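Local coordinates for ectonucleotide pyrophosphatase/phosphodiesterase family member 5 (Mus musculus, PDB 5VEO), which probably hydrolyses phosphodiester or pyrophosphate bonds of nucleotide-derived substrates as a zinc-dependent ectoenzyme, here held in an inactive form with AMP bound, at residues 177-182 / 188-193. The protein carries 1 engineered substitution. Residues are numbered along the deposited sequence; the frame is centred on the assembly and turned at random.
Sequences DDTGHD and PLMGSV. With ZN (zinc ion), chain D; ZN (zinc ion), chain F; AMP (adenosine monophosphate), chain Q.
Thr179 and Val193 meet tip to tip between helix 177-183 and the start of helix 190-210, methyl CG2 of Thr179 lying 3.9 Å from CG1 of Val193. In the threonine, chi1 of -67° puts OG1 beside the backbone N and sends CG2 to the valine, while OG1 hydrogen-bonds to Glu175 just upstream. Beside this pair Met190, its chain bent at both chi2 (-53°) and chi3 (-65°), curls toward the bare backbone of Gly180: SD rests 3.7 Å from Gly180 CA, and CE packs on the same atom. Between the two segments the contact is nonpolar; Met190 also packs on Val183 and on Tyr28. Helix 177-183 follows strand 168-173 of the central sheet in this alkaline-phosphatase-like fold, and its other face carries zinc ligands. Asp177 chelates one zinc ion unevenly, OD1 at 2.1 Å and OD2 at 2.5 Å from the metal. One helical turn on, His181 NE2 binds the same zinc at 2.0 Å; ND1 hydrogen-bonds to Gly323 O, which helps fix the ring's rotation. His325 and the AMP phosphate oxygen O2P, 1.9 Å from the metal, complete this site. Asp178 holds a separate zinc ion loosely, OD1 at 2.6 Å and OD2 at 2.8 Å, together with Glu145, three waters and AMP O3'; AMP thus touches this zinc through O3' and the Asp177 zinc through its phosphate.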
ATOM      1  N   ASP A 177       3.323   3.661   9.977  1.00  5.92           N
ATOM      2  CA  ASP A 177       3.431   4.746   8.997  1.00  6.01           C
ATOM      3  C   ASP A 177       3.349   6.124   9.653  1.00  7.09           C
ATOM      4  O   ASP A 177       4.173   7.010   9.381  1.00  7.60           O
ATOM      5  CB  ASP A 177       2.339   4.594   7.941  1.00  6.18           C
ATOM      6  CG  ASP A 177       2.406   5.661   6.874  1.00  5.12           C
ATOM      7  OD1 ASP A 177       3.259   5.546   5.967  1.00  8.75           O
ATOM      8  OD2 ASP A 177       1.582   6.612   6.911  1.00 10.06           O
ATOM      9  N   ASP A 178       2.332   6.339  10.491  1.00  6.69           N
ATOM     10  CA  ASP A 178       2.085   7.671  11.045  1.00  9.20           C
ATOM     11  C   ASP A 178       3.296   8.178  11.819  1.00  8.67           C
ATOM     12  O   ASP A 178       3.777   9.295  11.597  1.00  9.95           O
ATOM     13  CB  ASP A 178       0.865   7.637  11.965  1.00 13.95           C
ATOM     14  CG  ASP A 178      -0.438   7.845  11.232  1.00 30.69           C
ATOM     15  OD1 ASP A 178      -0.409   8.189  10.034  1.00 36.59           O
ATOM     16  OD2 ASP A 178      -1.494   7.675  11.869  1.00 36.98           O
ATOM     17  N   THR A 179       3.777   7.381  12.767  1.00  8.48           N
ATOM     18  CA  THR A 179       4.935   7.794  13.551  1.00  9.17           C
ATOM     19  C   THR A 179       6.201   7.833  12.697  1.00 10.94           C
ATOM     20  O   THR A 179       7.062   8.700  12.895  1.00 10.15           O
ATOM     21  CB  THR A 179       5.082   6.866  14.757  1.00 12.83           C
ATOM     22  OG1 THR A 179       3.967   7.063  15.640  1.00 15.82           O
ATOM     23  CG2 THR A 179       6.370   7.146  15.510  1.00 17.24           C
ATOM     24  N   GLY A 180       6.351   6.890  11.764  1.00  8.88           N
ATOM     25  CA  GLY A 180       7.493   6.930  10.858  1.00  7.83           C
ATOM     26  C   GLY A 180       7.618   8.257  10.127  1.00  5.95           C
ATOM     27  O   GLY A 180       8.717   8.799   9.978  1.00  7.57           O
ATOM     28  N   HIS A 181       6.491   8.802   9.666  1.00  5.76           N
ATOM     29  CA  HIS A 181       6.513  10.125   9.046  1.00  4.98           C
ATOM     30  C   HIS A 181       6.989  11.186  10.026  1.00  6.81           C
ATOM     31  O   HIS A 181       7.768  12.073   9.666  1.00  8.96           O
ATOM     32  CB  HIS A 181       5.130  10.511   8.539  1.00  6.99           C
ATOM     33  CG  HIS A 181       4.709   9.840   7.270  1.00  5.19           C
ATOM     34  ND1 HIS A 181       5.356  10.031   6.069  1.00  6.67           N
ATOM     35  CD2 HIS A 181       3.676   9.000   7.010  1.00  5.05           C
ATOM     36  CE1 HIS A 181       4.746   9.336   5.126  1.00  5.79           C
ATOM     37  NE2 HIS A 181       3.715   8.712   5.666  1.00  5.44           N
ATOM     38  N   ASP A 182       6.470  11.145  11.252  1.00  6.82           N
ATOM     39  CA  ASP A 182       6.696  12.215  12.216  1.00  8.97           C
ATOM     40  C   ASP A 182       8.145  12.266  12.678  1.00  9.87           C
ATOM     41  O   ASP A 182       8.726  13.350  12.810  1.00 11.90           O
ATOM     42  CB  ASP A 182       5.781  12.025  13.425  1.00 11.81           C
ATOM     43  CG  ASP A 182       4.333  12.347  13.125  1.00 24.44           C
ATOM     44  OD1 ASP A 182       4.062  12.998  12.090  1.00 24.62           O
ATOM     45  OD2 ASP A 182       3.461  11.955  13.934  1.00 30.93           O
ATOM     46  N   PRO A 188      15.392   6.929  17.250  1.00 16.00           N
ATOM     47  CA  PRO A 188      15.235   5.953  18.334  1.00 19.21           C
ATOM     48  C   PRO A 188      13.803   5.874  18.846  1.00 18.71           C
ATOM     49  O   PRO A 188      13.438   4.878  19.491  1.00 23.63           O
ATOM     50  CB  PRO A 188      16.211   6.450  19.416  1.00 24.44           C
ATOM     51  CG  PRO A 188      16.611   7.801  19.047  1.00 19.75           C
ATOM     52  CD  PRO A 188      16.270   8.049  17.595  1.00 16.16           C
ATOM     53  N   LEU A 189      12.967   6.871  18.548  1.00 15.88           N
ATOM     54  CA  LEU A 189      11.556   6.793  18.913  1.00 16.37           C
ATOM     55  C   LEU A 189      10.794   5.728  18.129  1.00 14.41           C
ATOM     56  O   LEU A 189       9.687   5.367  18.535  1.00 19.56           O
ATOM     57  CB  LEU A 189      10.893   8.157  18.722  1.00 17.34           C
ATOM     58  CG  LEU A 189      11.494   9.327  19.504  1.00 21.44           C
ATOM     59  CD1 LEU A 189      10.825  10.625  19.139  1.00 24.32           C
ATOM     60  CD2 LEU A 189      11.304   9.099  20.958  1.00 28.30           C
ATOM     61  N   MET A 190      11.349   5.203  17.034  1.00 13.17           N
ATOM     62  CA  MET A 190      10.639   4.183  16.260  1.00 12.68           C
ATOM     63  C   MET A 190      10.475   2.893  17.035  1.00 12.83           C
ATOM     64  O   MET A 190       9.525   2.146  16.789  1.00 15.51           O
ATOM     65  CB  MET A 190      11.380   3.853  14.970  1.00 16.50           C
ATOM     66  CG  MET A 190      11.194   4.788  13.879  1.00 16.78           C
ATOM     67  SD  MET A 190       9.512   5.176  13.400  1.00 13.68           S
ATOM     68  CE  MET A 190       8.776   3.673  12.765  1.00 13.76           C
ATOM     69  N   GLY A 191      11.434   2.574  17.906  1.00 14.19           N
ATOM     70  CA  GLY A 191      11.342   1.335  18.652  1.00 15.64           C
ATOM     71  C   GLY A 191      10.017   1.207  19.375  1.00 12.32           C
ATOM     72  O   GLY A 191       9.416   0.127  19.406  1.00 15.32           O
ATOM     73  N   SER A 192       9.543   2.313  19.955  1.00 14.80           N
ATOM     74  CA  SER A 192       8.301   2.311  20.722  1.00 13.86           C
ATOM     75  C   SER A 192       7.103   1.908  19.865  1.00 11.56           C
ATOM     76  O   SER A 192       6.244   1.127  20.303  1.00 13.42           O
ATOM     77  CB  SER A 192       8.078   3.696  21.334  1.00 23.21           C
ATOM     78  OG  SER A 192       9.204   4.087  22.104  1.00 28.76           O
ATOM     79  N   VAL A 193       7.008   2.449  18.648  1.00 11.89           N
ATOM     80  CA  VAL A 193       5.833   2.156  17.837  1.00 14.09           C
ATOM     81  C   VAL A 193       5.928   0.751  17.266  1.00  9.30           C
ATOM     82  O   VAL A 193       4.918   0.049  17.177  1.00 11.75           O
ATOM     83  CB  VAL A 193       5.599   3.218  16.744  1.00 20.08           C
ATOM     84  CG1 VAL A 193       6.633   3.210  15.695  1.00 20.37           C
ATOM     85  CG2 VAL A 193       4.250   2.975  16.068  1.00 18.81           C
TER
HETATM   86 ZN    ZN D 501       2.727   7.204   4.754  1.00  7.05          ZN
HETATM   87 ZN    ZN F 503      -2.960   8.518   9.661  0.54 34.53          ZN
HETATM   88  P   AMP Q 524       0.302   6.602   3.046  1.00  7.97           P
HETATM   89  O1P AMP Q 524       0.432   6.685   1.554  1.00  9.16           O
HETATM   90  O2P AMP Q 524       1.124   7.690   3.748  1.00  7.94           O
HETATM   91  O3P AMP Q 524       0.643   5.222   3.603  1.00  8.37           O
HETATM   92  O5' AMP Q 524      -1.228   6.862   3.439  1.00 10.53           O
HETATM   93  C5' AMP Q 524      -1.726   6.336   4.678  1.00 11.55           C
HETATM   94  C4' AMP Q 524      -2.742   7.220   5.345  1.00 10.46           C
HETATM   95  O4' AMP Q 524      -3.974   7.096   4.646  1.00 15.30           O
HETATM   96  C3' AMP Q 524      -3.051   6.805   6.785  1.00 12.73           C
HETATM   97  O3' AMP Q 524      -2.486   7.723   7.696  1.00 20.69           O
HETATM   98  C2' AMP Q 524      -4.579   6.834   6.886  1.00 14.89           C
HETATM   99  O2' AMP Q 524      -5.091   7.584   7.954  1.00 22.33           O
HETATM  100  C1' AMP Q 524      -5.006   7.404   5.548  1.00 16.30           C
HETATM  101  N9  AMP Q 524      -6.236   6.828   5.051  1.00 15.95           N
HETATM  102  C8  AMP Q 524      -6.462   5.552   4.696  1.00 16.93           C
HETATM  103  N7  AMP Q 524      -7.739   5.418   4.259  1.00 15.49           N
HETATM  104  C5  AMP Q 524      -8.303   6.652   4.342  1.00 15.19           C
HETATM  105  C6  AMP Q 524      -9.620   7.248   4.038  1.00 16.24           C
HETATM  106  N6  AMP Q 524     -10.607   6.476   3.549  1.00 17.62           N
HETATM  107  N1  AMP Q 524      -9.799   8.562   4.260  1.00 17.15           N
HETATM  108  C2  AMP Q 524      -8.830   9.359   4.743  1.00 21.77           C
HETATM  109  N3  AMP Q 524      -7.602   8.903   5.038  1.00 19.39           N
HETATM  110  C4  AMP Q 524      -7.314   7.573   4.867  1.00 15.36           C
HETATM  111  O   HOH W   1      -3.243  10.690   8.783  1.00 53.93           O
HETATM  112  O   HOH W   2      -4.159  10.525  10.480  1.00 36.29           O
HETATM  113  O   HOH W   3      -2.992   9.306  11.903  1.00 52.83           O